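Side-chain contacts in dephospho-CoA kinase (Campylobacter jejuni subsp. jejuni serotype O:2, PDB 4ZO4), which probably catalyses the ATP-dependent phosphorylation of the 3'-hydroxyl of dephospho-coenzyme A, the final step of coenzyme A biosynthesis: residues S34-A39 with L120-G125; K5-V10 with E102-L107; K145-R150 with E156-R161; V135-K140 with I166-K171. One frame throughout, in Å; residues are numbered along the deposited sequence.

Interaction 1 (S34-A39 with L120-G125); sequences SADKIA and LFFESG
The ring of F122 reaches across to the first turn of helix 35-45, where A35, D36 and A39 receive it. In this P-loop NTPase fold the helix follows an outer strand, while 120-125 belongs to the loop after the neighbouring strand 114-117. A35 sits over one face: its CB lies 4.1 Å from the F122 ring centroid and 24° off the normal, a CH-pi contact displaced toward the rim. A39, one turn later, meets the edge instead, with CB 4.2 Å from F122 CZ. Alanine suits both places because a single methyl lets the ring lie close to the helix. D36 approaches obliquely, OD1 lying 3.4 Å from F122 CE2, with carboxylate and ring planes 36° apart. F122 has CG roughly anti to its backbone N (chi1 -155°), which carries the ring out from the loop toward the helix.

Further out, P119 touches A35 and D36, and Y127 touches F122; N80 of the second subunit also packs on F122. The D36 side chain is about 5 Å from that of K18, predicted to bind ATP, so this contact probably borders the nucleotide site. Serine is a natural N-cap for the helix: S34 OG accepts a weak hydrogen bond from K37 N, at 3.3 Å.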
loop_
_atom_site.group_PDB
_atom_site.type_symbol
_atom_site.label_atom_id
_atom_site.label_comp_id
_atom_site.label_asym_id
_atom_site.label_seq_id
_atom_site.Cartn_x
_atom_site.Cartn_y
_atom_site.Cartn_z
ATOM N N SER A 34 -0.306 -27.730 9.067
ATOM C CA SER A 34 -1.106 -26.488 8.986
ATOM C C SER A 34 -0.222 -25.242 9.009
ATOM O O SER A 34 0.628 -25.096 9.893
ATOM C CB SER A 34 -2.121 -26.422 10.112
ATOM O OG SER A 34 -2.785 -25.170 10.116
ATOM N N ALA A 35 -0.430 -24.345 8.042
ATOM C CA ALA A 35 0.353 -23.096 7.956
ATOM C C ALA A 35 0.009 -22.189 9.119
ATOM O O ALA A 35 0.915 -21.699 9.779
ATOM C CB ALA A 35 0.135 -22.379 6.635
ATOM N N ASP A 36 -1.276 -22.022 9.418
ATOM C CA ASP A 36 -1.682 -21.181 10.563
ATOM C C ASP A 36 -1.254 -21.718 11.905
ATOM O O ASP A 36 -1.017 -20.938 12.821
ATOM C CB ASP A 36 -3.186 -20.955 10.602
ATOM C CG ASP A 36 -3.636 -19.977 9.567
ATOM O OD1 ASP A 36 -2.765 -19.498 8.798
ATOM O OD2 ASP A 36 -4.851 -19.671 9.521
ATOM N N LYS A 37 -1.156 -23.029 12.054
ATOM C CA LYS A 37 -0.738 -23.566 13.340
ATOM C C LYS A 37 0.737 -23.208 13.506
ATOM O O LYS A 37 1.121 -22.559 14.478
ATOM C CB LYS A 37 -1.003 -25.076 13.425
ATOM C CG LYS A 37 -2.489 -25.439 13.430
ATOM C CD LYS A 37 -3.096 -25.378 14.838
ATOM C CE LYS A 37 -4.542 -25.893 14.893
ATOM N NZ LYS A 37 -5.549 -24.784 14.954
ATOM N N ILE A 38 1.550 -23.564 12.515
ATOM C CA ILE A 38 2.950 -23.134 12.505
ATOM C C ILE A 38 3.085 -21.623 12.806
ATOM O O ILE A 38 3.920 -21.210 13.620
ATOM C CB ILE A 38 3.626 -23.446 11.170
ATOM C CG1 ILE A 38 3.777 -24.948 10.993
ATOM C CG2 ILE A 38 5.009 -22.851 11.131
ATOM C CD1 ILE A 38 4.009 -25.394 9.556
ATOM N N ALA A 39 2.251 -20.815 12.161
ATOM C CA ALA A 39 2.268 -19.371 12.384
ATOM C C ALA A 39 1.981 -18.985 13.834
ATOM O O ALA A 39 2.657 -18.128 14.408
ATOM C CB ALA A 39 1.297 -18.679 11.444
ATOM N N LEU A 120 -5.398 -18.761 1.617
ATOM C CA LEU A 120 -5.149 -18.370 0.234
ATOM C C LEU A 120 -4.179 -17.210 0.130
ATOM O O LEU A 120 -3.296 -17.261 -0.711
ATOM C CB LEU A 120 -6.466 -18.067 -0.502
ATOM C CG LEU A 120 -6.434 -17.692 -1.993
ATOM C CD1 LEU A 120 -5.700 -18.726 -2.830
ATOM C CD2 LEU A 120 -7.838 -17.488 -2.542
ATOM N N PHE A 121 -4.333 -16.168 0.959
ATOM C CA PHE A 121 -3.448 -14.985 0.847
ATOM C C PHE A 121 -2.360 -14.939 1.923
ATOM O O PHE A 121 -2.142 -13.929 2.549
ATOM C CB PHE A 121 -4.268 -13.693 0.830
ATOM C CG PHE A 121 -5.231 -13.606 -0.314
ATOM C CD1 PHE A 121 -6.511 -14.137 -0.199
ATOM C CD2 PHE A 121 -4.858 -12.991 -1.504
ATOM C CE1 PHE A 121 -7.398 -14.066 -1.247
ATOM C CE2 PHE A 121 -5.738 -12.922 -2.556
ATOM C CZ PHE A 121 -7.011 -13.466 -2.430
ATOM N N PHE A 122 -1.648 -16.039 2.100
ATOM C CA PHE A 122 -0.676 -16.188 3.168
ATOM C C PHE A 122 0.536 -15.484 2.714
ATOM O O PHE A 122 0.815 -15.456 1.534
ATOM C CB PHE A 122 -0.322 -17.656 3.361
ATOM C CG PHE A 122 0.181 -18.008 4.730
ATOM C CD1 PHE A 122 1.397 -18.621 4.883
ATOM C CD2 PHE A 122 -0.597 -17.773 5.858
ATOM C CE1 PHE A 122 1.840 -18.990 6.132
ATOM C CE2 PHE A 122 -0.153 -18.121 7.120
ATOM C CZ PHE A 122 1.070 -18.730 7.253
ATOM N N GLU A 123 1.301 -14.985 3.672
ATOM C CA GLU A 123 2.271 -13.957 3.423
ATOM C C GLU A 123 3.712 -14.422 3.272
ATOM O O GLU A 123 4.429 -13.956 2.380
ATOM C CB GLU A 123 2.204 -12.944 4.565
ATOM C CG GLU A 123 1.054 -11.961 4.461
ATOM C CD GLU A 123 1.148 -10.822 5.469
ATOM O OE1 GLU A 123 1.998 -10.874 6.394
ATOM O OE2 GLU A 123 0.361 -9.865 5.343
ATOM N N SER A 124 4.152 -15.311 4.145
ATOM C CA SER A 124 5.592 -15.399 4.442
ATOM C C SER A 124 6.552 -15.865 3.327
ATOM O O SER A 124 7.711 -16.178 3.595
ATOM C CB SER A 124 5.794 -16.213 5.710
ATOM O OG SER A 124 5.203 -15.510 6.793
ATOM N N GLY A 125 6.087 -15.866 2.082
ATOM C CA GLY A 125 6.933 -16.151 0.934
ATOM C C GLY A 125 6.076 -16.528 -0.253
ATOM O O GLY A 125 4.841 -16.595 -0.143
#

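Interaction 2 (K5-V10 with E102-L107); sequences KNAFFV and EQMQIL
M104, a selenomethionine in this crystal, pushes its terminal methyl between A7 and F9 on strand 7-12. The tight part of the contact gathers at that one atom: CE lies 3.5 Å from A7 CB and equally 3.5 Å from F9 CZ. The M104 chain bends at its last torsion (chi3 73°), which turns the methyl toward the strand. Its SE stands 5.0 Å from the F9 ring centroid, 62° off the normal, an oblique Met-aromatic contact in which the two side chains cross at about a right angle. A long unbranched chain such as methionine's (here with selenium) suits this place, since it reaches from helix to sheet, while the small A7 lets it come close to the strand. I33 and M4 also touch M104, and V116, Y127 and L130 touch F9, so the apolar cluster is buried.

Toward the start of the strand the packing is looser. N6 points to the helix without touching segment 102-107; its link to helix 82-109 is instead a hydrogen bond from the backbone N to D108 OD1. On the outer side of the helix, Q105 and I106 are exposed, as expected away from the sheet. A7 and F9 thus serve the face covered by helix 82-109, while V10 meets F21 and I22 of helix 15-27 on the other: the three-layer alpha/beta/alpha sandwich of P-loop kinases.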
loop_
_atom_site.group_PDB
_atom_site.type_symbol
_atom_site.label_atom_id
_atom_site.label_comp_id
_atom_site.label_asym_id
_atom_site.label_seq_id
_atom_site.Cartn_x
_atom_site.Cartn_y
_atom_site.Cartn_z
ATOM N N LYS A 5 8.639 -33.060 -4.662
ATOM C CA LYS A 5 7.657 -33.762 -5.479
ATOM C C LYS A 5 6.364 -34.155 -4.752
ATOM O O LYS A 5 5.317 -34.287 -5.396
ATOM C CB LYS A 5 8.275 -35.031 -6.058
ATOM C CG LYS A 5 9.439 -34.811 -7.004
ATOM C CD LYS A 5 9.816 -36.145 -7.633
ATOM C CE LYS A 5 11.135 -36.088 -8.383
ATOM N NZ LYS A 5 11.604 -37.455 -8.741
ATOM N N ASN A 6 6.436 -34.375 -3.437
ATOM C CA ASN A 6 5.303 -34.924 -2.669
ATOM C C ASN A 6 4.466 -33.869 -2.011
ATOM O O ASN A 6 3.559 -34.191 -1.234
ATOM C CB ASN A 6 5.795 -35.891 -1.586
ATOM C CG ASN A 6 6.283 -37.191 -2.170
ATOM O OD1 ASN A 6 5.533 -38.185 -2.261
ATOM N ND2 ASN A 6 7.522 -37.174 -2.649
ATOM N N ALA A 7 4.772 -32.604 -2.326
ATOM C CA ALA A 7 4.170 -31.450 -1.654
ATOM C C ALA A 7 2.975 -30.969 -2.395
ATOM O O ALA A 7 3.052 -30.697 -3.586
ATOM C CB ALA A 7 5.158 -30.307 -1.559
ATOM N N PHE A 8 1.871 -30.824 -1.681
ATOM C CA PHE A 8 0.703 -30.258 -2.277
ATOM C C PHE A 8 0.168 -29.161 -1.368
ATOM O O PHE A 8 -0.042 -29.390 -0.180
ATOM C CB PHE A 8 -0.308 -31.376 -2.572
ATOM C CG PHE A 8 0.157 -32.316 -3.660
ATOM C CD1 PHE A 8 -0.110 -32.047 -4.992
ATOM C CD2 PHE A 8 0.921 -33.430 -3.354
ATOM C CE1 PHE A 8 0.351 -32.881 -5.992
ATOM C CE2 PHE A 8 1.382 -34.265 -4.350
ATOM C CZ PHE A 8 1.100 -33.986 -5.670
ATOM N N PHE A 9 -0.015 -27.959 -1.910
ATOM C CA PHE A 9 -0.634 -26.899 -1.114
ATOM C C PHE A 9 -2.134 -27.036 -1.226
ATOM O O PHE A 9 -2.662 -27.279 -2.289
ATOM C CB PHE A 9 -0.109 -25.487 -1.503
ATOM C CG PHE A 9 1.362 -25.288 -1.171
ATOM C CD1 PHE A 9 1.761 -24.989 0.126
ATOM C CD2 PHE A 9 2.342 -25.490 -2.137
ATOM C CE1 PHE A 9 3.114 -24.852 0.445
ATOM C CE2 PHE A 9 3.687 -25.371 -1.824
ATOM C CZ PHE A 9 4.077 -25.041 -0.531
ATOM N N VAL A 10 -2.822 -26.924 -0.113
ATOM C CA VAL A 10 -4.250 -26.961 -0.161
ATOM C C VAL A 10 -4.783 -25.610 0.265
ATOM O O VAL A 10 -4.624 -25.213 1.412
ATOM C CB VAL A 10 -4.793 -28.012 0.787
ATOM C CG1 VAL A 10 -6.316 -27.983 0.767
ATOM C CG2 VAL A 10 -4.260 -29.376 0.395
ATOM N N GLU A 102 10.975 -26.197 6.848
ATOM C CA GLU A 102 11.630 -27.224 7.673
ATOM C C GLU A 102 10.814 -28.504 7.596
ATOM O O GLU A 102 11.316 -29.541 7.219
ATOM C CB GLU A 102 11.744 -26.726 9.126
ATOM C CG GLU A 102 12.131 -27.731 10.195
ATOM C CD GLU A 102 11.968 -27.130 11.584
ATOM O OE1 GLU A 102 11.210 -27.700 12.399
ATOM O OE2 GLU A 102 12.572 -26.062 11.854
ATOM N N GLN A 103 9.545 -28.395 7.951
ATOM C CA GLN A 103 8.627 -29.512 7.990
ATOM C C GLN A 103 8.186 -30.065 6.616
ATOM O O GLN A 103 7.546 -31.118 6.566
ATOM C CB GLN A 103 7.382 -29.102 8.770
ATOM C CG GLN A 103 7.627 -28.801 10.236
ATOM C CD GLN A 103 6.350 -28.421 10.971
ATOM O OE1 GLN A 103 5.241 -28.606 10.465
ATOM N NE2 GLN A 103 6.504 -27.886 12.175
HETATM N N MSE A 104 8.498 -29.377 5.517
HETATM C CA MSE A 104 8.161 -29.905 4.177
HETATM C C MSE A 104 9.279 -30.699 3.509
HETATM O O MSE A 104 9.041 -31.401 2.512
HETATM C CB MSE A 104 7.808 -28.779 3.222
HETATM C CG MSE A 104 6.462 -28.145 3.495
HETATM SE SE MSE A 104 6.314 -26.672 2.207
HETATM C CE MSE A 104 6.003 -27.706 0.575
ATOM N N GLN A 105 10.505 -30.531 4.004
ATOM C CA GLN A 105 11.669 -31.260 3.526
ATOM C C GLN A 105 11.784 -32.563 4.312
ATOM O O GLN A 105 12.472 -33.499 3.877
ATOM C CB GLN A 105 12.961 -30.434 3.689
ATOM C CG GLN A 105 13.287 -29.471 2.540
ATOM C CD GLN A 105 14.400 -28.463 2.882
ATOM O OE1 GLN A 105 14.969 -28.489 3.977
ATOM N NE2 GLN A 105 14.707 -27.567 1.939
ATOM N N ILE A 106 11.126 -32.627 5.471
ATOM C CA ILE A 106 11.029 -33.891 6.218
ATOM C C ILE A 106 10.148 -34.889 5.447
ATOM O O ILE A 106 10.564 -36.017 5.173
ATOM C CB ILE A 106 10.540 -33.657 7.675
ATOM C CG1 ILE A 106 11.730 -33.225 8.549
ATOM C CG2 ILE A 106 9.916 -34.908 8.285
ATOM C CD1 ILE A 106 11.356 -32.766 9.944
ATOM N N LEU A 107 8.963 -34.446 5.052
ATOM C CA LEU A 107 7.965 -35.316 4.461
ATOM C C LEU A 107 8.240 -35.582 2.993
ATOM O O LEU A 107 7.748 -36.584 2.465
ATOM C CB LEU A 107 6.585 -34.692 4.602
ATOM C CG LEU A 107 6.258 -34.175 5.995
ATOM C CD1 LEU A 107 4.896 -33.489 6.042
ATOM C CD2 LEU A 107 6.346 -35.329 6.982
#

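Interaction 3 (K145-R150 with E156-R161); sequences KRIMQR and EAAKAR
Helices 144-151 and 155-172 come together where M148 and A158 bring their CA atoms to 6.1 Å. The short segments run at 117° to each other, with axes 9.3 Å apart at closest approach. A158 points toward the first helix, and its small methyl permits this approach: CB rests 3.7 Å from M148 CG. The selenomethionine M148 therefore uses the base of its chain rather than its selenium. I147 adds a second apolar neighbour, with CG2 4.2 Å from A158 CB. That branch stands anti to the I147 backbone N, and it also meets the aliphatic part of R161, 4.3 Å from CD. Beyond that carbon the guanidinium makes a salt bridge from NH1 to D151 OD2, so the charge is paired while the aliphatic stem packs. L155 and L162 extend the patch on the second helix, and I53 and K52 of the second subunit pack nearby. Two consecutive helices joined by a short connection and set at a steep angle are consistent with the lid region of dephospho-CoA kinases.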
loop_
_atom_site.group_PDB
_atom_site.type_symbol
_atom_site.label_atom_id
_atom_site.label_comp_id
_atom_site.label_asym_id
_atom_site.label_seq_id
_atom_site.Cartn_x
_atom_site.Cartn_y
_atom_site.Cartn_z
ATOM N N LYS A 145 -24.903 -5.463 -6.808
ATOM C CA LYS A 145 -26.309 -5.278 -6.417
ATOM C C LYS A 145 -26.906 -6.598 -5.938
ATOM O O LYS A 145 -27.683 -6.641 -4.979
ATOM C CB LYS A 145 -27.172 -4.737 -7.578
ATOM C CG LYS A 145 -26.497 -3.820 -8.608
ATOM C CD LYS A 145 -26.158 -2.442 -8.050
ATOM C CE LYS A 145 -26.033 -1.412 -9.163
ATOM N NZ LYS A 145 -26.586 -0.097 -8.740
ATOM N N ARG A 146 -26.528 -7.675 -6.610
ATOM C CA ARG A 146 -26.962 -8.988 -6.212
ATOM C C ARG A 146 -26.363 -9.420 -4.871
ATOM O O ARG A 146 -26.873 -10.328 -4.241
ATOM C CB ARG A 146 -26.658 -10.009 -7.318
ATOM C CG ARG A 146 -27.495 -9.853 -8.605
ATOM C CD ARG A 146 -28.997 -10.041 -8.381
ATOM N NE ARG A 146 -29.646 -10.852 -9.418
ATOM C CZ ARG A 146 -29.723 -12.194 -9.419
ATOM N NH1 ARG A 146 -29.172 -12.919 -8.447
ATOM N NH2 ARG A 146 -30.349 -12.824 -10.411
ATOM N N ILE A 147 -25.283 -8.787 -4.430
ATOM C CA ILE A 147 -24.715 -9.091 -3.115
ATOM C C ILE A 147 -25.457 -8.364 -1.984
ATOM O O ILE A 147 -25.598 -8.899 -0.878
ATOM C CB ILE A 147 -23.210 -8.753 -3.058
ATOM C CG1 ILE A 147 -22.412 -9.663 -4.010
ATOM C CG2 ILE A 147 -22.682 -8.904 -1.634
ATOM C CD1 ILE A 147 -20.962 -9.251 -4.203
HETATM N N MSE A 148 -25.912 -7.145 -2.246
HETATM C CA MSE A 148 -26.673 -6.360 -1.251
HETATM C C MSE A 148 -28.008 -7.011 -0.992
HETATM O O MSE A 148 -28.376 -7.173 0.155
HETATM C CB MSE A 148 -26.866 -4.891 -1.669
HETATM C CG MSE A 148 -25.557 -4.125 -1.562
HETATM SE SE MSE A 148 -25.599 -2.485 -2.648
HETATM C CE MSE A 148 -26.724 -1.406 -1.453
ATOM N N GLN A 149 -28.728 -7.387 -2.053
ATOM C CA GLN A 149 -29.988 -8.164 -1.938
ATOM C C GLN A 149 -29.809 -9.459 -1.142
ATOM O O GLN A 149 -30.254 -9.562 -0.009
ATOM C CB GLN A 149 -30.536 -8.567 -3.319
ATOM C CG GLN A 149 -30.969 -7.436 -4.240
ATOM C CD GLN A 149 -31.254 -7.908 -5.671
ATOM O OE1 GLN A 149 -31.122 -9.097 -6.003
ATOM N NE2 GLN A 149 -31.640 -6.967 -6.531
ATOM N N ARG A 150 -29.143 -10.434 -1.759
ATOM C CA ARG A 150 -28.986 -11.777 -1.211
ATOM C C ARG A 150 -28.395 -11.753 0.193
ATOM O O ARG A 150 -28.937 -12.365 1.109
ATOM C CB ARG A 150 -28.089 -12.607 -2.149
ATOM C CG ARG A 150 -27.607 -13.941 -1.594
ATOM C CD ARG A 150 -28.517 -15.097 -1.954
ATOM N NE ARG A 150 -28.317 -16.224 -1.039
ATOM C CZ ARG A 150 -27.284 -17.072 -1.069
ATOM N NH1 ARG A 150 -27.225 -18.067 -0.183
ATOM N NH2 ARG A 150 -26.308 -16.941 -1.966
ATOM N N GLU A 156 -21.016 -0.449 1.483
ATOM C CA GLU A 156 -19.651 -0.560 1.993
ATOM C C GLU A 156 -19.232 -1.991 2.189
ATOM O O GLU A 156 -18.166 -2.388 1.733
ATOM C CB GLU A 156 -19.472 0.193 3.324
ATOM C CG GLU A 156 -19.680 1.709 3.248
ATOM C CD GLU A 156 -21.151 2.117 3.352
ATOM O OE1 GLU A 156 -21.877 1.605 4.247
ATOM O OE2 GLU A 156 -21.592 2.942 2.525
ATOM N N ALA A 157 -20.047 -2.757 2.895
ATOM C CA ALA A 157 -19.729 -4.150 3.159
ATOM C C ALA A 157 -19.782 -5.004 1.855
ATOM O O ALA A 157 -18.994 -5.945 1.658
ATOM C CB ALA A 157 -20.675 -4.699 4.204
ATOM N N ALA A 158 -20.692 -4.658 0.959
ATOM C CA ALA A 158 -20.762 -5.341 -0.311
ATOM C C ALA A 158 -19.470 -5.134 -1.084
ATOM O O ALA A 158 -18.947 -6.057 -1.724
ATOM C CB ALA A 158 -21.949 -4.842 -1.099
ATOM N N LYS A 159 -18.935 -3.926 -1.000
ATOM C CA LYS A 159 -17.709 -3.574 -1.711
ATOM C C LYS A 159 -16.607 -4.482 -1.240
ATOM O O LYS A 159 -15.867 -5.043 -2.041
ATOM C CB LYS A 159 -17.347 -2.141 -1.395
ATOM C CG LYS A 159 -16.294 -1.549 -2.295
ATOM C CD LYS A 159 -15.483 -0.509 -1.547
ATOM C CE LYS A 159 -14.401 0.057 -2.442
ATOM N NZ LYS A 159 -13.076 -0.041 -1.774
ATOM N N ALA A 160 -16.515 -4.642 0.076
ATOM C CA ALA A 160 -15.491 -5.481 0.694
ATOM C C ALA A 160 -15.584 -6.925 0.214
ATOM O O ALA A 160 -14.588 -7.563 -0.187
ATOM C CB ALA A 160 -15.667 -5.442 2.188
ATOM N N ARG A 161 -16.804 -7.441 0.263
ATOM C CA ARG A 161 -17.028 -8.773 -0.092
ATOM C C ARG A 161 -16.667 -8.984 -1.549
ATOM O O ARG A 161 -15.993 -9.953 -1.900
ATOM C CB ARG A 161 -18.494 -9.128 0.163
ATOM C CG ARG A 161 -18.657 -10.625 0.291
ATOM C CD ARG A 161 -19.963 -11.001 0.907
ATOM N NE ARG A 161 -19.810 -12.144 1.802
ATOM C CZ ARG A 161 -20.828 -12.892 2.212
ATOM N NH1 ARG A 161 -22.066 -12.633 1.794
ATOM N NH2 ARG A 161 -20.609 -13.915 3.030
#

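Interaction 4 (V135-K140 with I166-K171); sequences VIYTPK and IDIEEK
The phenol ring of Y137 has P139 N above one face, over its centre, while E169 OE1 lies at its edge, in the ring plane. I168 approaches the ring obliquely. The contact lies within a beta-alpha-beta crossover of the P-loop NTPase fold, in which helix 155-172 forms part of the connection from strand 132-136 to its parallel neighbour 177-179. Y137 follows the first strand directly, and its CG lies anti to the backbone N (chi1 -178°), which helps direct the ring toward the helix. E169 stretches out beyond CG to meet it, and its carboxylate plane is turned 66° from the ring. The polar ends, Y137 OH and E169 OE1, are 2.6 Å apart, but the angle is poor, so the pair is a close polar contact and is not counted as a hydrogen bond.

A tyrosine fits this partly exposed place because its ring can pack on aliphatic carbon while the hydroxyl ends beside a carboxylate. L172 touches the ring from the same helix, and L155 of the third subunit packs on E169. The apolar half of the contact is modest, resting on I168 CG2, which lies 4.4 Å from Y137 CE1.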
loop_
_atom_site.group_PDB
_atom_site.type_symbol
_atom_site.label_atom_id
_atom_site.label_comp_id
_atom_site.label_asym_id
_atom_site.label_seq_id
_atom_site.Cartn_x
_atom_site.Cartn_y
_atom_site.Cartn_z
ATOM N N VAL A 135 -6.384 -25.458 -5.415
ATOM C CA VAL A 135 -7.327 -24.475 -4.961
ATOM C C VAL A 135 -8.727 -25.053 -5.018
ATOM O O VAL A 135 -9.183 -25.512 -6.078
ATOM C CB VAL A 135 -7.270 -23.183 -5.797
ATOM C CG1 VAL A 135 -8.245 -22.161 -5.218
ATOM C CG2 VAL A 135 -5.859 -22.614 -5.817
ATOM N N ILE A 136 -9.401 -25.012 -3.882
ATOM C CA ILE A 136 -10.805 -25.309 -3.828
ATOM C C ILE A 136 -11.587 -24.020 -3.982
ATOM O O ILE A 136 -11.565 -23.145 -3.110
ATOM C CB ILE A 136 -11.188 -25.993 -2.522
ATOM C CG1 ILE A 136 -10.331 -27.249 -2.356
ATOM C CG2 ILE A 136 -12.657 -26.357 -2.581
ATOM C CD1 ILE A 136 -10.221 -27.741 -0.940
ATOM N N TYR A 137 -12.285 -23.950 -5.105
ATOM C CA TYR A 137 -12.915 -22.759 -5.599
ATOM C C TYR A 137 -14.439 -22.895 -5.562
ATOM O O TYR A 137 -14.988 -23.920 -5.991
ATOM C CB TYR A 137 -12.479 -22.566 -7.043
ATOM C CG TYR A 137 -13.004 -21.331 -7.712
ATOM C CD1 TYR A 137 -13.051 -20.104 -7.030
ATOM C CD2 TYR A 137 -13.396 -21.359 -9.045
ATOM C CE1 TYR A 137 -13.491 -18.962 -7.659
ATOM C CE2 TYR A 137 -13.839 -20.214 -9.686
ATOM C CZ TYR A 137 -13.879 -19.019 -8.980
ATOM O OH TYR A 137 -14.328 -17.870 -9.585
ATOM N N THR A 138 -15.102 -21.856 -5.052
ATOM C CA THR A 138 -16.549 -21.692 -5.148
ATOM C C THR A 138 -16.924 -20.417 -5.943
ATOM O O THR A 138 -16.922 -19.332 -5.396
ATOM C CB THR A 138 -17.142 -21.606 -3.741
ATOM O OG1 THR A 138 -16.594 -22.658 -2.922
ATOM C CG2 THR A 138 -18.644 -21.716 -3.808
ATOM N N PRO A 139 -17.248 -20.539 -7.237
ATOM C CA PRO A 139 -17.553 -19.341 -8.033
ATOM C C PRO A 139 -18.578 -18.440 -7.363
ATOM O O PRO A 139 -19.403 -18.917 -6.590
ATOM C CB PRO A 139 -18.166 -19.897 -9.320
ATOM C CG PRO A 139 -17.822 -21.336 -9.358
ATOM C CD PRO A 139 -17.603 -21.780 -7.943
ATOM N N LYS A 140 -18.536 -17.153 -7.671
ATOM C CA LYS A 140 -19.462 -16.171 -7.076
ATOM C C LYS A 140 -19.893 -15.151 -8.104
ATOM O O LYS A 140 -19.162 -14.859 -9.047
ATOM C CB LYS A 140 -18.802 -15.423 -5.924
ATOM C CG LYS A 140 -18.517 -16.277 -4.705
ATOM C CD LYS A 140 -19.782 -16.649 -3.965
ATOM C CE LYS A 140 -19.419 -17.310 -2.656
ATOM N NZ LYS A 140 -20.644 -17.631 -1.886
ATOM N N ILE A 166 -13.079 -10.845 -6.038
ATOM C CA ILE A 166 -12.303 -10.580 -7.267
ATOM C C ILE A 166 -10.849 -11.006 -7.101
ATOM O O ILE A 166 -10.287 -11.702 -7.946
ATOM C CB ILE A 166 -12.355 -9.129 -7.696
ATOM C CG1 ILE A 166 -13.809 -8.704 -7.968
ATOM C CG2 ILE A 166 -11.546 -8.943 -8.980
ATOM C CD1 ILE A 166 -13.984 -7.191 -8.095
ATOM N N ASP A 167 -10.261 -10.599 -5.984
ATOM C CA ASP A 167 -8.922 -11.026 -5.643
ATOM C C ASP A 167 -8.783 -12.581 -5.622
ATOM O O ASP A 167 -7.840 -13.119 -6.212
ATOM C CB ASP A 167 -8.482 -10.328 -4.332
ATOM C CG ASP A 167 -8.403 -8.788 -4.502
ATOM O OD1 ASP A 167 -8.213 -8.369 -5.653
ATOM O OD2 ASP A 167 -8.560 -8.001 -3.536
ATOM N N ILE A 168 -9.727 -13.289 -4.992
ATOM C CA ILE A 168 -9.732 -14.759 -5.013
ATOM C C ILE A 168 -9.613 -15.314 -6.449
ATOM O O ILE A 168 -8.746 -16.171 -6.727
ATOM C CB ILE A 168 -10.989 -15.347 -4.335
ATOM C CG1 ILE A 168 -10.881 -15.238 -2.813
ATOM C CG2 ILE A 168 -11.135 -16.828 -4.651
ATOM C CD1 ILE A 168 -12.210 -15.382 -2.105
ATOM N N GLU A 169 -10.459 -14.837 -7.361
ATOM C CA GLU A 169 -10.373 -15.288 -8.746
ATOM C C GLU A 169 -9.021 -14.999 -9.365
ATOM O O GLU A 169 -8.490 -15.828 -10.135
ATOM C CB GLU A 169 -11.430 -14.641 -9.609
ATOM C CG GLU A 169 -12.839 -15.104 -9.314
ATOM C CD GLU A 169 -13.794 -14.886 -10.482
ATOM O OE1 GLU A 169 -14.874 -15.531 -10.470
ATOM O OE2 GLU A 169 -13.486 -14.078 -11.403
ATOM N N GLU A 170 -8.457 -13.831 -9.047
ATOM C CA GLU A 170 -7.080 -13.527 -9.473
ATOM C C GLU A 170 -6.081 -14.577 -9.051
ATOM O O GLU A 170 -5.151 -14.881 -9.802
ATOM C CB GLU A 170 -6.586 -12.192 -8.939
ATOM C CG GLU A 170 -6.431 -11.140 -10.010
ATOM C CD GLU A 170 -5.396 -11.481 -11.070
ATOM O OE1 GLU A 170 -5.739 -11.443 -12.279
ATOM O OE2 GLU A 170 -4.236 -11.770 -10.689
ATOM N N LYS A 171 -6.246 -15.125 -7.854
ATOM C CA LYS A 171 -5.246 -16.050 -7.337
ATOM C C LYS A 171 -5.184 -17.390 -8.109
ATOM O O LYS A 171 -4.197 -18.102 -8.044
ATOM C CB LYS A 171 -5.506 -16.293 -5.871
ATOM C CG LYS A 171 -4.257 -16.404 -5.035
ATOM C CD LYS A 171 -3.407 -15.133 -5.081
ATOM C CE LYS A 171 -2.761 -14.842 -3.738
ATOM N NZ LYS A 171 -1.293 -14.646 -3.882
#

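Overall arrangement
From the N terminus, strand segment 5-10 opens interaction 2, and 34-39 opens interaction 1; 102-107 closes interaction 2 and 120-125 then closes interaction 1. The two long loops therefore cross, and they touch where I38 packs on Q103. Together they join helix 35-45, helix 82-109, the sheet and the loop after strand 114-117. Interaction 4 closes a later loop of 25 residues, and the short helix-to-helix connection closed by interaction 3 is nested inside it, with helix 155-172 shared by both. L120 and F121 pack against I168 and K171, linking interactions 1 and 4, while V10 meets I136 between neighbouring strands, linking 2 and 4. Interaction 3 touches none of the others directly and lies farthest from interaction 2.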